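Local coordinates for laminin subunit ALPHA-1 (PDB 2JD4), which forms the LG4-5 domain pair of a basement membrane laminin, binds magnesium ions and is likely to tether laminin to cell surfaces, at residues Val218-Ser232 against Leu280-Lys294. The protein carries 4 engineered substitutions. Residues are numbered along the deposited sequence; the frame is centred on the assembly and turned at random.
Engineered in segment 218-232: Gln223 (natural residue Asn).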
ATOM      1  N   VAL A 218      -9.506  18.835   9.982  1.00 22.87           N
ATOM      2  CA  VAL A 218      -8.330  19.619   9.628  1.00 26.56           C
ATOM      3  C   VAL A 218      -7.981  20.623  10.727  1.00 29.63           C
ATOM      4  O   VAL A 218      -6.827  20.723  11.146  1.00 26.96           O
ATOM      5  CB  VAL A 218      -8.545  20.369   8.298  1.00 25.08           C
ATOM      6  CG1 VAL A 218      -7.343  21.227   7.982  1.00 22.56           C
ATOM      7  CG2 VAL A 218      -8.784  19.361   7.170  1.00 30.66           C
ATOM      8  N   ARG A 219      -8.984  21.363  11.188  1.00 30.85           N
ATOM      9  CA  ARG A 219      -8.794  22.354  12.240  1.00 34.84           C
ATOM     10  C   ARG A 219      -7.832  23.466  11.823  1.00 35.89           C
ATOM     11  O   ARG A 219      -7.870  23.929  10.685  1.00 34.37           O
ATOM     12  CB  ARG A 219      -8.291  21.676  13.521  1.00 38.43           C
ATOM     13  CG  ARG A 219      -9.082  20.431  13.904  1.00 43.29           C
ATOM     14  CD  ARG A 219     -10.523  20.747  14.265  1.00 49.13           C
ATOM     15  NE  ARG A 219     -10.689  21.041  15.686  1.00 53.50           N
ATOM     16  CZ  ARG A 219     -10.468  20.166  16.662  1.00 57.76           C
ATOM     17  NH1 ARG A 219     -10.067  18.932  16.380  1.00 61.11           N
ATOM     18  NH2 ARG A 219     -10.651  20.522  17.927  1.00 61.29           N
ATOM     19  N   LEU A 220      -6.960  23.884  12.737  1.00 34.54           N
ATOM     20  CA  LEU A 220      -6.032  24.978  12.451  1.00 38.01           C
ATOM     21  C   LEU A 220      -4.740  24.644  11.712  1.00 38.22           C
ATOM     22  O   LEU A 220      -4.363  25.343  10.772  1.00 37.51           O
ATOM     23  CB  LEU A 220      -5.671  25.716  13.747  1.00 41.19           C
ATOM     24  CG  LEU A 220      -6.765  26.517  14.458  1.00 41.50           C
ATOM     25  CD1 LEU A 220      -7.861  25.591  14.957  1.00 44.46           C
ATOM     26  CD2 LEU A 220      -6.146  27.276  15.618  1.00 43.34           C
ATOM     27  N   ASP A 221      -4.049  23.592  12.136  1.00 39.70           N
ATOM     28  CA  ASP A 221      -2.790  23.243  11.492  1.00 43.09           C
ATOM     29  C   ASP A 221      -2.748  21.817  10.952  1.00 43.66           C
ATOM     30  O   ASP A 221      -3.204  20.869  11.600  1.00 45.48           O
ATOM     31  CB  ASP A 221      -1.631  23.474  12.468  1.00 47.97           C
ATOM     32  CG  ASP A 221      -0.274  23.360  11.799  1.00 52.93           C
ATOM     33  OD1 ASP A 221       0.072  22.255  11.329  1.00 54.97           O
ATOM     34  OD2 ASP A 221       0.444  24.381  11.741  1.00 55.41           O
ATOM     35  N   LEU A 222      -2.194  21.683   9.752  1.00 43.29           N
ATOM     36  CA  LEU A 222      -2.077  20.393   9.087  1.00 41.28           C
ATOM     37  C   LEU A 222      -1.060  20.478   7.951  1.00 40.40           C
ATOM     38  O   LEU A 222      -1.123  21.381   7.117  1.00 37.26           O
ATOM     39  CB  LEU A 222      -3.432  19.960   8.524  1.00 42.13           C
ATOM     40  CG  LEU A 222      -3.428  18.686   7.675  1.00 41.07           C
ATOM     41  CD1 LEU A 222      -3.069  17.482   8.542  1.00 43.65           C
ATOM     42  CD2 LEU A 222      -4.792  18.497   7.040  1.00 38.59           C
ATOM     43  N   GLN A 223      -0.124  19.535   7.925  1.00 38.95           N
ATOM     44  CA  GLN A 223       0.899  19.504   6.887  1.00 37.58           C
ATOM     45  C   GLN A 223       0.693  18.271   6.012  1.00 34.03           C
ATOM     46  O   GLN A 223       0.644  17.151   6.516  1.00 32.33           O
ATOM     47  CB  GLN A 223       2.296  19.448   7.516  1.00 39.61           C
ATOM     48  CG  GLN A 223       3.424  19.663   6.518  1.00 45.11           C
ATOM     49  CD  GLN A 223       4.772  19.231   7.057  1.00 48.46           C
ATOM     50  OE1 GLN A 223       5.190  19.654   8.137  1.00 51.67           O
ATOM     51  NE2 GLN A 223       5.465  18.387   6.301  1.00 48.43           N
ATOM     52  N   ILE A 224       0.562  18.484   4.707  1.00 31.91           N
ATOM     53  CA  ILE A 224       0.379  17.378   3.769  1.00 33.07           C
ATOM     54  C   ILE A 224       1.600  17.261   2.864  1.00 29.82           C
ATOM     55  O   ILE A 224       2.023  18.245   2.254  1.00 31.34           O
ATOM     56  CB  ILE A 224      -0.874  17.586   2.880  1.00 33.71           C
ATOM     57  CG1 ILE A 224      -2.134  17.560   3.748  1.00 31.18           C
ATOM     58  CG2 ILE A 224      -0.936  16.507   1.802  1.00 29.68           C
ATOM     59  CD1 ILE A 224      -3.422  17.813   2.985  1.00 31.82           C
ATOM     60  N   THR A 225       2.169  16.061   2.791  1.00 30.42           N
ATOM     61  CA  THR A 225       3.338  15.810   1.951  1.00 28.57           C
ATOM     62  C   THR A 225       3.110  14.550   1.119  1.00 28.06           C
ATOM     63  O   THR A 225       2.494  13.591   1.584  1.00 26.10           O
ATOM     64  CB  THR A 225       4.616  15.604   2.795  1.00 32.09           C
ATOM     65  OG1 THR A 225       4.869  16.773   3.585  1.00 38.20           O
ATOM     66  CG2 THR A 225       5.806  15.346   1.892  1.00 31.59           C
ATOM     67  N   LEU A 226       3.607  14.557  -0.111  1.00 26.87           N
ATOM     68  CA  LEU A 226       3.449  13.411  -0.992  1.00 26.58           C
ATOM     69  C   LEU A 226       4.329  13.568  -2.216  1.00 26.32           C
ATOM     70  O   LEU A 226       4.866  14.643  -2.467  1.00 28.55           O
ATOM     71  CB  LEU A 226       1.986  13.280  -1.430  1.00 24.96           C
ATOM     72  CG  LEU A 226       1.351  14.398  -2.271  1.00 26.95           C
ATOM     73  CD1 LEU A 226       1.815  14.325  -3.729  1.00 26.29           C
ATOM     74  CD2 LEU A 226      -0.157  14.252  -2.222  1.00 22.99           C
ATOM     75  N   GLU A 227       4.478  12.482  -2.966  1.00 26.69           N
ATOM     76  CA  GLU A 227       5.249  12.491  -4.201  1.00 24.90           C
ATOM     77  C   GLU A 227       4.303  11.974  -5.270  1.00 23.83           C
ATOM     78  O   GLU A 227       3.505  11.069  -5.012  1.00 20.49           O
ATOM     79  CB  GLU A 227       6.456  11.561  -4.109  1.00 28.36           C
ATOM     80  CG  GLU A 227       7.493  11.964  -3.085  1.00 36.91           C
ATOM     81  CD  GLU A 227       8.632  10.968  -3.011  1.00 42.13           C
ATOM     82  OE1 GLU A 227       9.233  10.681  -4.068  1.00 46.48           O
ATOM     83  OE2 GLU A 227       8.924  10.471  -1.904  1.00 44.64           O
ATOM     84  N   PHE A 228       4.378  12.545  -6.467  1.00 21.55           N
ATOM     85  CA  PHE A 228       3.502  12.104  -7.540  1.00 19.76           C
ATOM     86  C   PHE A 228       4.221  12.102  -8.883  1.00 20.87           C
ATOM     87  O   PHE A 228       5.199  12.817  -9.072  1.00 24.59           O
ATOM     88  CB  PHE A 228       2.269  13.019  -7.614  1.00 20.63           C
ATOM     89  CG  PHE A 228       2.555  14.392  -8.182  1.00 24.48           C
ATOM     90  CD1 PHE A 228       2.584  14.602  -9.560  1.00 22.56           C
ATOM     91  CD2 PHE A 228       2.797  15.474  -7.336  1.00 25.12           C
ATOM     92  CE1 PHE A 228       2.849  15.870 -10.089  1.00 23.97           C
ATOM     93  CE2 PHE A 228       3.064  16.749  -7.854  1.00 25.50           C
ATOM     94  CZ  PHE A 228       3.090  16.945  -9.234  1.00 22.70           C
ATOM     95  N   ARG A 229       3.721  11.289  -9.808  1.00 21.68           N
ATOM     96  CA  ARG A 229       4.259  11.208 -11.159  1.00 20.99           C
ATOM     97  C   ARG A 229       3.039  11.063 -12.049  1.00 20.84           C
ATOM     98  O   ARG A 229       2.095  10.343 -11.710  1.00 21.21           O
ATOM     99  CB  ARG A 229       5.188   9.995 -11.341  1.00 24.29           C
ATOM    100  CG  ARG A 229       4.497   8.632 -11.320  1.00 26.42           C
ATOM    101  CD  ARG A 229       5.438   7.519 -11.794  1.00 30.82           C
ATOM    102  NE  ARG A 229       5.758   7.617 -13.220  1.00 29.24           N
ATOM    103  CZ  ARG A 229       4.913   7.326 -14.203  1.00 29.51           C
ATOM    104  NH1 ARG A 229       3.687   6.911 -13.924  1.00 31.45           N
ATOM    105  NH2 ARG A 229       5.291   7.451 -15.468  1.00 29.92           N
ATOM    106  N   THR A 230       3.039  11.752 -13.182  1.00 21.76           N
ATOM    107  CA  THR A 230       1.895  11.685 -14.078  1.00 20.17           C
ATOM    108  C   THR A 230       2.249  12.147 -15.483  1.00 20.18           C
ATOM    109  O   THR A 230       3.230  12.861 -15.680  1.00 20.14           O
ATOM    110  CB  THR A 230       0.735  12.574 -13.542  1.00 23.30           C
ATOM    111  OG1 THR A 230      -0.399  12.485 -14.416  1.00 24.05           O
ATOM    112  CG2 THR A 230       1.182  14.021 -13.442  1.00 21.79           C
ATOM    113  N   THR A 231       1.451  11.715 -16.453  1.00 18.73           N
ATOM    114  CA  THR A 231       1.630  12.109 -17.843  1.00 23.34           C
ATOM    115  C   THR A 231       0.344  12.785 -18.329  1.00 23.21           C
ATOM    116  O   THR A 231       0.038  12.779 -19.525  1.00 23.10           O
ATOM    117  CB  THR A 231       1.931  10.901 -18.757  1.00 25.20           C
ATOM    118  OG1 THR A 231       0.850   9.960 -18.698  1.00 27.05           O
ATOM    119  CG2 THR A 231       3.222  10.229 -18.326  1.00 27.26           C
ATOM    120  N   SER A 232      -0.404  13.356 -17.385  1.00 24.52           N
ATOM    121  CA  SER A 232      -1.658  14.055 -17.674  1.00 26.38           C
ATOM    122  C   SER A 232      -1.607  15.464 -17.084  1.00 27.99           C
ATOM    123  O   SER A 232      -0.963  15.696 -16.057  1.00 25.64           O
ATOM    124  CB  SER A 232      -2.846  13.290 -17.086  1.00 33.72           C
ATOM    125  OG  SER A 232      -4.058  14.009 -17.270  1.00 33.55           O
ATOM    126  N   LEU A 280       5.474  19.329 -15.164  1.00 34.12           N
ATOM    127  CA  LEU A 280       4.971  18.365 -14.188  1.00 32.74           C
ATOM    128  C   LEU A 280       4.441  17.048 -14.755  1.00 31.00           C
ATOM    129  O   LEU A 280       4.341  16.061 -14.025  1.00 31.98           O
ATOM    130  CB  LEU A 280       3.897  19.022 -13.311  1.00 33.02           C
ATOM    131  CG  LEU A 280       4.371  20.193 -12.442  1.00 30.77           C
ATOM    132  CD1 LEU A 280       3.214  20.710 -11.599  1.00 33.25           C
ATOM    133  CD2 LEU A 280       5.514  19.746 -11.545  1.00 30.38           C
ATOM    134  N   CYS A 281       4.100  17.018 -16.040  1.00 28.24           N
ATOM    135  CA  CYS A 281       3.599  15.780 -16.630  1.00 28.50           C
ATOM    136  C   CYS A 281       4.702  15.078 -17.418  1.00 27.70           C
ATOM    137  O   CYS A 281       4.452  14.461 -18.458  1.00 26.31           O
ATOM    138  CB  CYS A 281       2.377  16.059 -17.521  1.00 25.25           C
ATOM    139  SG  CYS A 281       2.657  17.051 -19.023  1.00 29.69           S
ATOM    140  N   ASP A 282       5.924  15.164 -16.895  1.00 27.02           N
ATOM    141  CA  ASP A 282       7.083  14.552 -17.536  1.00 26.93           C
ATOM    142  C   ASP A 282       7.291  13.084 -17.162  1.00 25.78           C
ATOM    143  O   ASP A 282       8.242  12.447 -17.620  1.00 26.57           O
ATOM    144  CB  ASP A 282       8.351  15.368 -17.227  1.00 26.35           C
ATOM    145  CG  ASP A 282       8.696  15.406 -15.737  1.00 29.73           C
ATOM    146  OD1 ASP A 282       7.860  15.001 -14.899  1.00 29.77           O
ATOM    147  OD2 ASP A 282       9.814  15.863 -15.409  1.00 25.07           O
ATOM    148  N   GLY A 283       6.404  12.543 -16.335  1.00 24.26           N
ATOM    149  CA  GLY A 283       6.524  11.144 -15.951  1.00 25.78           C
ATOM    150  C   GLY A 283       7.541  10.856 -14.861  1.00 26.68           C
ATOM    151  O   GLY A 283       7.760   9.700 -14.494  1.00 30.29           O
ATOM    152  N   LYS A 284       8.169  11.901 -14.342  1.00 26.50           N
ATOM    153  CA  LYS A 284       9.153  11.747 -13.277  1.00 27.20           C
ATOM    154  C   LYS A 284       8.513  12.133 -11.950  1.00 26.53           C
ATOM    155  O   LYS A 284       7.456  12.758 -11.924  1.00 25.58           O
ATOM    156  CB  LYS A 284      10.373  12.619 -13.570  1.00 29.52           C
ATOM    157  CG  LYS A 284      11.022  12.284 -14.912  1.00 32.67           C
ATOM    158  CD  LYS A 284      12.291  13.082 -15.178  1.00 39.94           C
ATOM    159  CE  LYS A 284      12.863  12.731 -16.556  1.00 44.25           C
ATOM    160  NZ  LYS A 284      14.076  13.520 -16.923  1.00 45.18           N
ATOM    161  N   TRP A 285       9.149  11.762 -10.844  1.00 26.56           N
ATOM    162  CA  TRP A 285       8.594  12.076  -9.535  1.00 24.76           C
ATOM    163  C   TRP A 285       8.844  13.514  -9.082  1.00 25.37           C
ATOM    164  O   TRP A 285       9.918  14.077  -9.301  1.00 25.84           O
ATOM    165  CB  TRP A 285       9.137  11.106  -8.486  1.00 22.05           C
ATOM    166  CG  TRP A 285       8.651   9.684  -8.655  1.00 25.37           C
ATOM    167  CD1 TRP A 285       9.311   8.655  -9.270  1.00 23.99           C
ATOM    168  CD2 TRP A 285       7.408   9.142  -8.187  1.00 21.11           C
ATOM    169  NE1 TRP A 285       8.557   7.506  -9.210  1.00 25.82           N
ATOM    170  CE2 TRP A 285       7.384   7.776  -8.552  1.00 24.22           C
ATOM    171  CE3 TRP A 285       6.311   9.680  -7.494  1.00 20.99           C
ATOM    172  CZ2 TRP A 285       6.303   6.934  -8.246  1.00 21.56           C
ATOM    173  CZ3 TRP A 285       5.235   8.846  -7.188  1.00 22.94           C
ATOM    174  CH2 TRP A 285       5.241   7.484  -7.565  1.00 22.94           C
ATOM    175  N   HIS A 286       7.828  14.094  -8.447  1.00 24.85           N
ATOM    176  CA  HIS A 286       7.886  15.458  -7.928  1.00 23.34           C
ATOM    177  C   HIS A 286       7.445  15.437  -6.479  1.00 22.98           C
ATOM    178  O   HIS A 286       6.545  14.676  -6.109  1.00 24.31           O
ATOM    179  CB  HIS A 286       6.952  16.353  -8.735  1.00 27.53           C
ATOM    180  CG  HIS A 286       7.282  16.395 -10.191  1.00 24.08           C
ATOM    181  ND1 HIS A 286       8.347  17.113 -10.690  1.00 28.32           N
ATOM    182  CD2 HIS A 286       6.731  15.754 -11.248  1.00 24.20           C
ATOM    183  CE1 HIS A 286       8.439  16.912 -11.992  1.00 26.94           C
ATOM    184  NE2 HIS A 286       7.470  16.091 -12.355  1.00 28.60           N
ATOM    185  N   THR A 287       8.082  16.252  -5.648  1.00 22.31           N
ATOM    186  CA  THR A 287       7.709  16.304  -4.247  1.00 24.99           C
ATOM    187  C   THR A 287       6.700  17.426  -4.076  1.00 26.32           C
ATOM    188  O   THR A 287       6.734  18.420  -4.807  1.00 26.93           O
ATOM    189  CB  THR A 287       8.925  16.567  -3.335  1.00 24.64           C
ATOM    190  OG1 THR A 287       9.502  17.837  -3.653  1.00 30.54           O
ATOM    191  CG2 THR A 287       9.976  15.477  -3.519  1.00 29.11           C
ATOM    192  N   LEU A 288       5.790  17.257  -3.126  1.00 25.58           N
ATOM    193  CA  LEU A 288       4.780  18.273  -2.883  1.00 26.76           C
ATOM    194  C   LEU A 288       4.536  18.442  -1.389  1.00 30.43           C
ATOM    195  O   LEU A 288       4.353  17.466  -0.659  1.00 28.56           O
ATOM    196  CB  LEU A 288       3.484  17.890  -3.603  1.00 27.49           C
ATOM    197  CG  LEU A 288       2.307  18.871  -3.623  1.00 24.98           C
ATOM    198  CD1 LEU A 288       1.301  18.403  -4.665  1.00 24.62           C
ATOM    199  CD2 LEU A 288       1.657  18.956  -2.245  1.00 28.29           C
ATOM    200  N   GLN A 289       4.548  19.695  -0.945  1.00 30.63           N
ATOM    201  CA  GLN A 289       4.319  20.030   0.451  1.00 32.77           C
ATOM    202  C   GLN A 289       3.253  21.117   0.507  1.00 30.63           C
ATOM    203  O   GLN A 289       3.334  22.106  -0.208  1.00 30.28           O
ATOM    204  CB  GLN A 289       5.604  20.557   1.094  1.00 37.84           C
ATOM    205  CG  GLN A 289       6.779  19.600   1.055  1.00 45.21           C
ATOM    206  CD  GLN A 289       8.077  20.266   1.479  1.00 51.59           C
ATOM    207  OE1 GLN A 289       8.187  20.795   2.589  1.00 53.85           O
ATOM    208  NE2 GLN A 289       9.068  20.245   0.595  1.00 50.66           N
ATOM    209  N   ALA A 290       2.247  20.923   1.348  1.00 31.32           N
ATOM    210  CA  ALA A 290       1.180  21.907   1.496  1.00 31.82           C
ATOM    211  C   ALA A 290       0.929  22.055   2.989  1.00 31.96           C
ATOM    212  O   ALA A 290       0.419  21.137   3.633  1.00 30.48           O
ATOM    213  CB  ALA A 290      -0.081  21.427   0.787  1.00 32.67           C
ATOM    214  N   HIS A 291       1.293  23.209   3.539  1.00 35.06           N
ATOM    215  CA  HIS A 291       1.132  23.440   4.970  1.00 36.22           C
ATOM    216  C   HIS A 291       0.062  24.472   5.306  1.00 35.43           C
ATOM    217  O   HIS A 291       0.064  25.581   4.776  1.00 34.38           O
ATOM    218  CB  HIS A 291       2.469  23.882   5.576  1.00 39.08           C
ATOM    219  CG  HIS A 291       2.490  23.878   7.075  1.00 44.40           C
ATOM    220  ND1 HIS A 291       3.532  24.411   7.804  1.00 46.72           N
ATOM    221  CD2 HIS A 291       1.615  23.378   7.981  1.00 46.65           C
ATOM    222  CE1 HIS A 291       3.298  24.238   9.093  1.00 47.56           C
ATOM    223  NE2 HIS A 291       2.142  23.614   9.227  1.00 46.64           N
ATOM    224  N   LYS A 292      -0.858  24.091   6.185  1.00 35.36           N
ATOM    225  CA  LYS A 292      -1.914  24.993   6.622  1.00 35.90           C
ATOM    226  C   LYS A 292      -1.680  25.323   8.091  1.00 33.99           C
ATOM    227  O   LYS A 292      -1.595  24.422   8.928  1.00 30.91           O
ATOM    228  CB  LYS A 292      -3.290  24.341   6.483  1.00 36.49           C
ATOM    229  CG  LYS A 292      -4.433  25.218   6.996  1.00 35.00           C
ATOM    230  CD  LYS A 292      -5.690  24.408   7.250  1.00 30.78           C
ATOM    231  CE  LYS A 292      -6.878  25.303   7.584  1.00 34.39           C
ATOM    232  NZ  LYS A 292      -6.671  26.094   8.828  1.00 29.99           N
ATOM    233  N   SER A 293      -1.572  26.614   8.392  1.00 34.69           N
ATOM    234  CA  SER A 293      -1.374  27.075   9.765  1.00 37.97           C
ATOM    235  C   SER A 293      -2.383  28.192  10.035  1.00 38.93           C
ATOM    236  O   SER A 293      -3.104  28.603   9.129  1.00 40.59           O
ATOM    237  CB  SER A 293       0.053  27.592   9.953  1.00 35.15           C
ATOM    238  OG  SER A 293       0.303  28.708   9.119  1.00 35.86           O
ATOM    239  N   LYS A 294      -2.431  28.674  11.276  1.00 42.69           N
ATOM    240  CA  LYS A 294      -3.356  29.737  11.680  1.00 46.71           C
ATOM    241  C   LYS A 294      -3.837  30.624  10.532  1.00 48.27           C
ATOM    242  O   LYS A 294      -4.891  30.377   9.948  1.00 50.17           O
ATOM    243  CB  LYS A 294      -2.712  30.609  12.762  1.00 49.29           C
ATOM    244  CG  LYS A 294      -2.363  29.862  14.040  1.00 53.30           C
ATOM    245  CD  LYS A 294      -1.687  30.777  15.053  1.00 56.71           C
ATOM    246  CE  LYS A 294      -1.314  30.024  16.324  1.00 61.38           C
ATOM    247  NZ  LYS A 294      -0.607  30.890  17.316  1.00 60.29           N
TER
HETATM  248  O   HOH W   1       5.449  13.281 -13.606  1.00 25.00           O
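Strands 222-230 and 286-293 run antiparallel, at 174° and 4.7 Å between axes, from the hydrogen-bonded pair Leu222-Lys292 to Phe228-His286. Leu222, Ile224, Leu226 and Phe228 share one face with Ala290 and Leu288. There Leu226 and Leu288 lie side by side, and His286 CB sits over the Phe228 ring toward its rim, 3.9 Å from CZ. Leu250, Ile252, Val257 and Phe259 pack against this face, making it the inner side of the laminin G beta-sandwich.

Lys292 points to the same face, and its chain reaches along to the turn at Val218-Leu220. That chain stays extended until a bend at the last torsion (chi4 -62°) brings NZ to two carbonyls: Arg219 O at 3.1 Å, met in plane on a lone pair, and Leu220 O, met from above its plane. Thr316 O is a third acceptor, and Val218 CG1 touches Lys292 CD at 3.7 Å. A methionine in its place would probably leave these carbonyls without their shared donor and let the turn shift. On the other face, His291 NE2 gives a hydrogen bond to Asp221 OD2 (3.1 Å) on its syn side, and a weak one to Asp221 OD1.

At the far end Arg229 lays its aliphatic chain over one face of the Trp285 indole, CG 3.9 Å from the centroid of the six-membered ring. A bend at chi3 (-69°) then carries NE to Gly283 O, 3.2 Å away, while NH2 forms a salt bridge with Asp12; Trp285 also has a cation-pi contact with Arg349. Past Phe228-His286 a water accepts from Thr230 N (2.9 Å) and lies within bonding distance of Lys284 O, bridging the segments. Paired backbone hydrogen bonds, with apolar side chains packed on the inner face, thus hold the length of the pair, while Lys292 and Arg229 tie its two ends to the carbonyls of adjoining loops.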